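Long-range contacts in hypothetical protein (Porphyromonas gingivalis W83, PDB 2P3P), which is of unknown function, belongs to the DUF3256 family, and probably binds a metal ion: residues 79-84 with 157-162; 93-98 with 105-110. One frame throughout, in Å; residues are numbered along the deposited sequence.

Contact 1 (79-84 with 157-162); sequences FMRILP and VSLSEE
Arg81 reaches from the large sheet to the smaller one, meeting a succession of partners along its length. Its CB points toward 157-162, and CG lies anti to the carbonyl carbon (chi1 -71°). Arg81 CB and CG each rest about 4.0 Å from Leu159 CD2, an oblique, apolar crossing. Arg81 CD then passes 3.1 Å from Ser160 O. A bend at chi3 (68°) turns the guanidinium so that Glu161 O sits over its centre, 3.5 Å from Arg81 CZ. At the tip, Arg81 NH1 gives a weak, bent hydrogen bond to Ser160 O (3.0 Å, 125° at the hydrogen), while NE is held more firmly by Asn66 O outside the contact.

Phe79 crosses Leu159 at about a right angle: Phe79 CE2 meets Leu159 CB at 3.7 Å, and Leu159 CD2 lies in plane at the ring edge. Glu161 CG comes up to Phe79 CZ at 3.9 Å, its carboxylate being salt-bridged to Arg69. Ser160 OG accepts from Glu162 N (3.1 Å), closing an ST turn just as strand 155-159 ends. The result is a strand from the large antiparallel sheet packed against the edge strand of the smaller one and the turn that follows it.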
loop_
_atom_site.group_PDB
_atom_site.type_symbol
_atom_site.label_atom_id
_atom_site.label_comp_id
_atom_site.label_asym_id
_atom_site.label_seq_id
_atom_site.Cartn_x
_atom_site.Cartn_y
_atom_site.Cartn_z
ATOM N N PHE A 79 1.649 -1.714 5.283
ATOM C CA PHE A 79 0.930 -2.966 5.186
ATOM C C PHE A 79 1.858 -3.922 4.447
ATOM O O PHE A 79 2.372 -3.581 3.405
ATOM C CB PHE A 79 -0.374 -2.779 4.445
ATOM C CG PHE A 79 -1.172 -4.022 4.336
ATOM C CD1 PHE A 79 -1.985 -4.424 5.404
ATOM C CD2 PHE A 79 -1.117 -4.805 3.194
ATOM C CE1 PHE A 79 -2.763 -5.611 5.320
ATOM C CE2 PHE A 79 -1.889 -5.985 3.107
ATOM C CZ PHE A 79 -2.687 -6.389 4.172
HETATM N N MSE A 80 2.116 -5.077 5.023
HETATM C CA MSE A 80 3.056 -5.992 4.397
HETATM C C MSE A 80 2.549 -7.406 4.424
HETATM O O MSE A 80 1.813 -7.833 5.356
HETATM C CB MSE A 80 4.434 -5.940 5.076
HETATM C CG MSE A 80 4.440 -6.487 6.444
HETATM SE SE MSE A 80 6.260 -6.502 7.230
HETATM C CE MSE A 80 6.433 -4.607 7.439
ATOM N N ARG A 81 2.944 -8.133 3.387
ATOM C CA ARG A 81 2.495 -9.516 3.155
ATOM C C ARG A 81 3.568 -10.235 2.368
ATOM O O ARG A 81 4.299 -9.581 1.656
ATOM C CB ARG A 81 1.223 -9.556 2.321
ATOM C CG ARG A 81 -0.001 -9.090 3.035
ATOM C CD ARG A 81 -1.268 -9.615 2.396
ATOM N NE ARG A 81 -1.376 -11.060 2.559
ATOM C CZ ARG A 81 -2.062 -11.835 1.744
ATOM N NH1 ARG A 81 -2.644 -11.323 0.677
ATOM N NH2 ARG A 81 -2.121 -13.135 1.977
ATOM N N ILE A 82 3.596 -11.566 2.463
ATOM C CA ILE A 82 4.345 -12.438 1.576
ATOM C C ILE A 82 3.481 -12.722 0.337
ATOM O O ILE A 82 2.295 -12.982 0.431
ATOM C CB ILE A 82 4.690 -13.809 2.264
ATOM C CG1 ILE A 82 5.522 -13.580 3.493
ATOM C CG2 ILE A 82 5.601 -14.683 1.360
ATOM C CD1 ILE A 82 6.883 -13.059 3.153
ATOM N N LEU A 83 4.121 -12.740 -0.812
ATOM C CA LEU A 83 3.528 -13.174 -2.075
ATOM C C LEU A 83 4.406 -14.271 -2.674
ATOM O O LEU A 83 5.652 -14.260 -2.569
ATOM C CB LEU A 83 3.412 -12.021 -3.074
ATOM C CG LEU A 83 2.639 -10.772 -2.679
ATOM C CD1 LEU A 83 2.788 -9.666 -3.734
ATOM C CD2 LEU A 83 1.201 -11.153 -2.447
ATOM N N PRO A 84 3.772 -15.261 -3.286
ATOM C CA PRO A 84 4.561 -16.365 -3.818
ATOM C C PRO A 84 5.293 -15.979 -5.077
ATOM O O PRO A 84 4.657 -15.516 -6.009
ATOM C CB PRO A 84 3.507 -17.429 -4.150
ATOM C CG PRO A 84 2.236 -16.744 -4.277
ATOM C CD PRO A 84 2.317 -15.454 -3.487
ATOM N N VAL A 157 -3.392 2.659 -2.669
ATOM C CA VAL A 157 -3.456 1.239 -2.846
ATOM C C VAL A 157 -3.899 0.494 -1.577
ATOM O O VAL A 157 -3.476 0.830 -0.482
ATOM C CB VAL A 157 -2.067 0.756 -3.220
ATOM C CG1 VAL A 157 -2.013 -0.760 -3.288
ATOM C CG2 VAL A 157 -1.621 1.420 -4.581
ATOM N N SER A 158 -4.724 -0.529 -1.779
ATOM C CA SER A 158 -5.085 -1.507 -0.725
ATOM C C SER A 158 -4.780 -2.937 -1.197
ATOM O O SER A 158 -5.458 -3.466 -2.064
ATOM C CB SER A 158 -6.565 -1.430 -0.406
ATOM O OG SER A 158 -6.851 -2.197 0.759
ATOM N N LEU A 159 -3.760 -3.536 -0.632
ATOM C CA LEU A 159 -3.500 -4.976 -0.869
ATOM C C LEU A 159 -4.476 -5.791 -0.020
ATOM O O LEU A 159 -4.705 -5.504 1.182
ATOM C CB LEU A 159 -2.033 -5.254 -0.493
ATOM C CG LEU A 159 -1.520 -6.660 -0.657
ATOM C CD1 LEU A 159 -1.624 -7.120 -2.104
ATOM C CD2 LEU A 159 -0.061 -6.657 -0.147
ATOM N N SER A 160 -5.103 -6.794 -0.631
ATOM C CA SER A 160 -5.961 -7.708 0.119
ATOM C C SER A 160 -5.235 -8.412 1.270
ATOM O O SER A 160 -4.027 -8.726 1.212
ATOM C CB SER A 160 -6.606 -8.760 -0.796
ATOM O OG SER A 160 -7.471 -9.657 -0.051
ATOM N N GLU A 161 -5.986 -8.655 2.335
ATOM C CA GLU A 161 -5.509 -9.432 3.463
ATOM C C GLU A 161 -5.529 -10.926 3.184
ATOM O O GLU A 161 -4.856 -11.680 3.860
ATOM C CB GLU A 161 -6.355 -9.151 4.711
ATOM C CG GLU A 161 -6.191 -7.696 5.166
ATOM C CD GLU A 161 -7.322 -7.162 6.004
ATOM O OE1 GLU A 161 -7.893 -7.926 6.835
ATOM O OE2 GLU A 161 -7.604 -5.938 5.871
ATOM N N GLU A 162 -6.361 -11.352 2.245
ATOM C CA GLU A 162 -6.696 -12.763 2.129
ATOM C C GLU A 162 -6.500 -13.398 0.753
ATOM O O GLU A 162 -6.564 -14.615 0.662
ATOM C CB GLU A 162 -8.138 -12.980 2.572
ATOM C CG GLU A 162 -8.612 -11.879 3.490
ATOM C CD GLU A 162 -9.974 -12.119 4.029
ATOM O OE1 GLU A 162 -10.621 -13.128 3.625
ATOM O OE2 GLU A 162 -10.400 -11.282 4.863
#

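Contact 2 (93-98 with 105-110); sequences CVVTTV and SRIDFY
Four main-chain hydrogen bonds set the register of this antiparallel beta hairpin, built from strands 90-98 and 104-111. Val94 and Asp108 exchange N-H and C=O in both directions, and Thr96 and Arg106 do the same, at 2.8 to 2.9 Å between each N and O and with nearly straight geometry. On the side-chain face of these hydrogen-bonded pairs, Arg106 bends at chi3 (-50°) so that NH1 reaches the syn lone pair of Asp108 OD2 at 2.9 Å, a salt bridge along one strand. A water bridges Asp108 OD2, Thr96 OG1 and Val94 O, so the carboxylate is tied to the neighbouring strand as well. Arg106 NH2 lies beside Thr96 CB, the two side chains pointing the same way. Farther along this face, Val94 CG2 touches Tyr110 CE2 at 3.9 Å.

The opposite face carries the non-hydrogen-bonded pairs and is mostly apolar. Cys93, with SG anti to its backbone N (chi1 178°), brings the sulfur 3.7 Å from Ile107 CG2 and into an oblique sulfur-aromatic contact with the Phe109 ring, 4.3 Å from SG to the centroid. Val95 CG2 meets Ile107 CG1 more loosely. At the turn end of this face the packing gives way to polarity: Ser105 OG donates to Thr97 OG1 across 2.7 Å, while the same Ser105 oxygen accepts from Val157 N.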
loop_
_atom_site.group_PDB
_atom_site.type_symbol
_atom_site.label_atom_id
_atom_site.label_comp_id
_atom_site.label_asym_id
_atom_site.label_seq_id
_atom_site.Cartn_x
_atom_site.Cartn_y
_atom_site.Cartn_z
ATOM N N CYS A 93 5.968 -7.900 -0.019
ATOM C CA CYS A 93 5.340 -6.750 -0.637
ATOM C C CYS A 93 4.903 -5.831 0.474
ATOM O O CYS A 93 4.206 -6.276 1.407
ATOM C CB CYS A 93 4.120 -7.193 -1.454
ATOM S SG CYS A 93 3.221 -5.773 -2.236
ATOM N N VAL A 94 5.329 -4.558 0.411
ATOM C CA VAL A 94 5.052 -3.634 1.493
ATOM C C VAL A 94 4.417 -2.449 0.817
ATOM O O VAL A 94 4.940 -1.946 -0.175
ATOM C CB VAL A 94 6.315 -3.203 2.308
ATOM C CG1 VAL A 94 5.919 -2.345 3.528
ATOM C CG2 VAL A 94 7.094 -4.400 2.787
ATOM N N VAL A 95 3.262 -2.041 1.326
ATOM C CA VAL A 95 2.539 -0.915 0.764
ATOM C C VAL A 95 2.496 0.136 1.864
ATOM O O VAL A 95 1.968 -0.106 2.963
ATOM C CB VAL A 95 1.082 -1.288 0.304
ATOM C CG1 VAL A 95 0.389 -0.076 -0.324
ATOM C CG2 VAL A 95 1.069 -2.447 -0.649
ATOM N N THR A 96 3.055 1.295 1.564
ATOM C CA THR A 96 3.188 2.359 2.561
ATOM C C THR A 96 2.415 3.551 2.043
ATOM O O THR A 96 2.700 4.051 0.927
ATOM C CB THR A 96 4.645 2.745 2.831
ATOM O OG1 THR A 96 5.416 1.602 3.214
ATOM C CG2 THR A 96 4.712 3.815 3.958
ATOM N N THR A 97 1.450 4.011 2.835
ATOM C CA THR A 97 0.478 4.982 2.404
ATOM C C THR A 97 0.414 6.160 3.357
ATOM O O THR A 97 0.012 6.016 4.539
ATOM C CB THR A 97 -0.960 4.363 2.297
ATOM O OG1 THR A 97 -0.968 3.198 1.473
ATOM C CG2 THR A 97 -1.924 5.399 1.742
ATOM N N VAL A 98 0.802 7.337 2.867
ATOM C CA VAL A 98 0.572 8.571 3.655
ATOM C C VAL A 98 -0.943 8.861 3.569
ATOM O O VAL A 98 -1.563 8.642 2.527
ATOM C CB VAL A 98 1.435 9.747 3.154
ATOM C CG1 VAL A 98 2.884 9.360 3.154
ATOM C CG2 VAL A 98 1.013 10.144 1.772
ATOM N N SER A 105 0.122 6.062 -2.032
ATOM C CA SER A 105 0.809 4.850 -1.664
ATOM C C SER A 105 2.110 4.671 -2.456
ATOM O O SER A 105 2.192 5.072 -3.609
ATOM C CB SER A 105 -0.104 3.644 -1.941
ATOM O OG SER A 105 -1.269 3.672 -1.125
ATOM N N ARG A 106 3.066 3.966 -1.826
ATOM C CA ARG A 106 4.253 3.423 -2.488
ATOM C C ARG A 106 4.185 1.919 -2.278
ATOM O O ARG A 106 3.806 1.473 -1.200
ATOM C CB ARG A 106 5.530 3.963 -1.850
ATOM C CG ARG A 106 5.687 5.468 -1.952
ATOM C CD ARG A 106 7.027 6.013 -1.335
ATOM N NE ARG A 106 7.210 5.469 -0.001
ATOM C CZ ARG A 106 7.849 4.326 0.232
ATOM N NH1 ARG A 106 8.375 3.668 -0.797
ATOM N NH2 ARG A 106 7.899 3.813 1.464
ATOM N N ILE A 107 4.473 1.156 -3.305
ATOM C CA ILE A 107 4.608 -0.298 -3.186
ATOM C C ILE A 107 6.113 -0.623 -3.335
ATOM O O ILE A 107 6.761 -0.258 -4.349
ATOM C CB ILE A 107 3.809 -1.060 -4.257
ATOM C CG1 ILE A 107 2.361 -0.608 -4.329
ATOM C CG2 ILE A 107 3.838 -2.573 -3.959
ATOM C CD1 ILE A 107 1.597 -1.293 -5.433
ATOM N N ASP A 108 6.661 -1.270 -2.297
ATOM C CA ASP A 108 8.029 -1.747 -2.275
ATOM C C ASP A 108 8.007 -3.289 -2.296
ATOM O O ASP A 108 7.085 -3.926 -1.794
ATOM C CB ASP A 108 8.757 -1.213 -1.016
ATOM C CG ASP A 108 8.915 0.281 -1.024
ATOM O OD1 ASP A 108 9.324 0.807 -2.085
ATOM O OD2 ASP A 108 8.633 0.929 0.010
ATOM N N PHE A 109 9.020 -3.871 -2.926
ATOM C CA PHE A 109 9.263 -5.322 -2.893
ATOM C C PHE A 109 10.623 -5.636 -2.350
ATOM O O PHE A 109 11.587 -4.899 -2.614
ATOM C CB PHE A 109 9.099 -5.944 -4.259
ATOM C CG PHE A 109 7.688 -5.948 -4.739
ATOM C CD1 PHE A 109 6.893 -7.076 -4.619
ATOM C CD2 PHE A 109 7.158 -4.797 -5.325
ATOM C CE1 PHE A 109 5.600 -7.049 -5.092
ATOM C CE2 PHE A 109 5.861 -4.769 -5.807
ATOM C CZ PHE A 109 5.097 -5.868 -5.693
ATOM N N TYR A 110 10.696 -6.712 -1.551
ATOM C CA TYR A 110 11.959 -7.212 -0.998
ATOM C C TYR A 110 12.056 -8.708 -1.164
ATOM O O TYR A 110 11.026 -9.419 -1.240
ATOM C CB TYR A 110 12.091 -6.940 0.496
ATOM C CG TYR A 110 12.033 -5.524 0.921
ATOM C CD1 TYR A 110 13.182 -4.813 1.222
ATOM C CD2 TYR A 110 10.820 -4.913 1.079
ATOM C CE1 TYR A 110 13.094 -3.477 1.648
ATOM C CE2 TYR A 110 10.717 -3.651 1.507
ATOM C CZ TYR A 110 11.827 -2.928 1.805
ATOM O OH TYR A 110 11.570 -1.633 2.222
HETATM O O HOH W 1 6.195 0.639 0.676
HETATM O O HOH W 2 4.510 6.313 1.250
#

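After two helices and the first three strands of the large sheet, the chain lays down strand 77-84, which will become half of contact 1, and turns directly into strand 90-98, its neighbour in the seven-stranded sheet. Contact 2 then closes a short loop as strand 104-111 folds back to complete the hairpin. Contact 1 closes far later, when 157-162 returns after 72 intervening residues, so contact 2 is nested inside its loop. The two meet physically: Phe79 O probably bonds to Val95 N, and Leu83 CD1 packs on Cys93 CB. Contact 2 holds neighbouring strands within one sheet; contact 1 joins that sheet to the four-stranded one, a union to which Ser105 also contributes through strand 155-159.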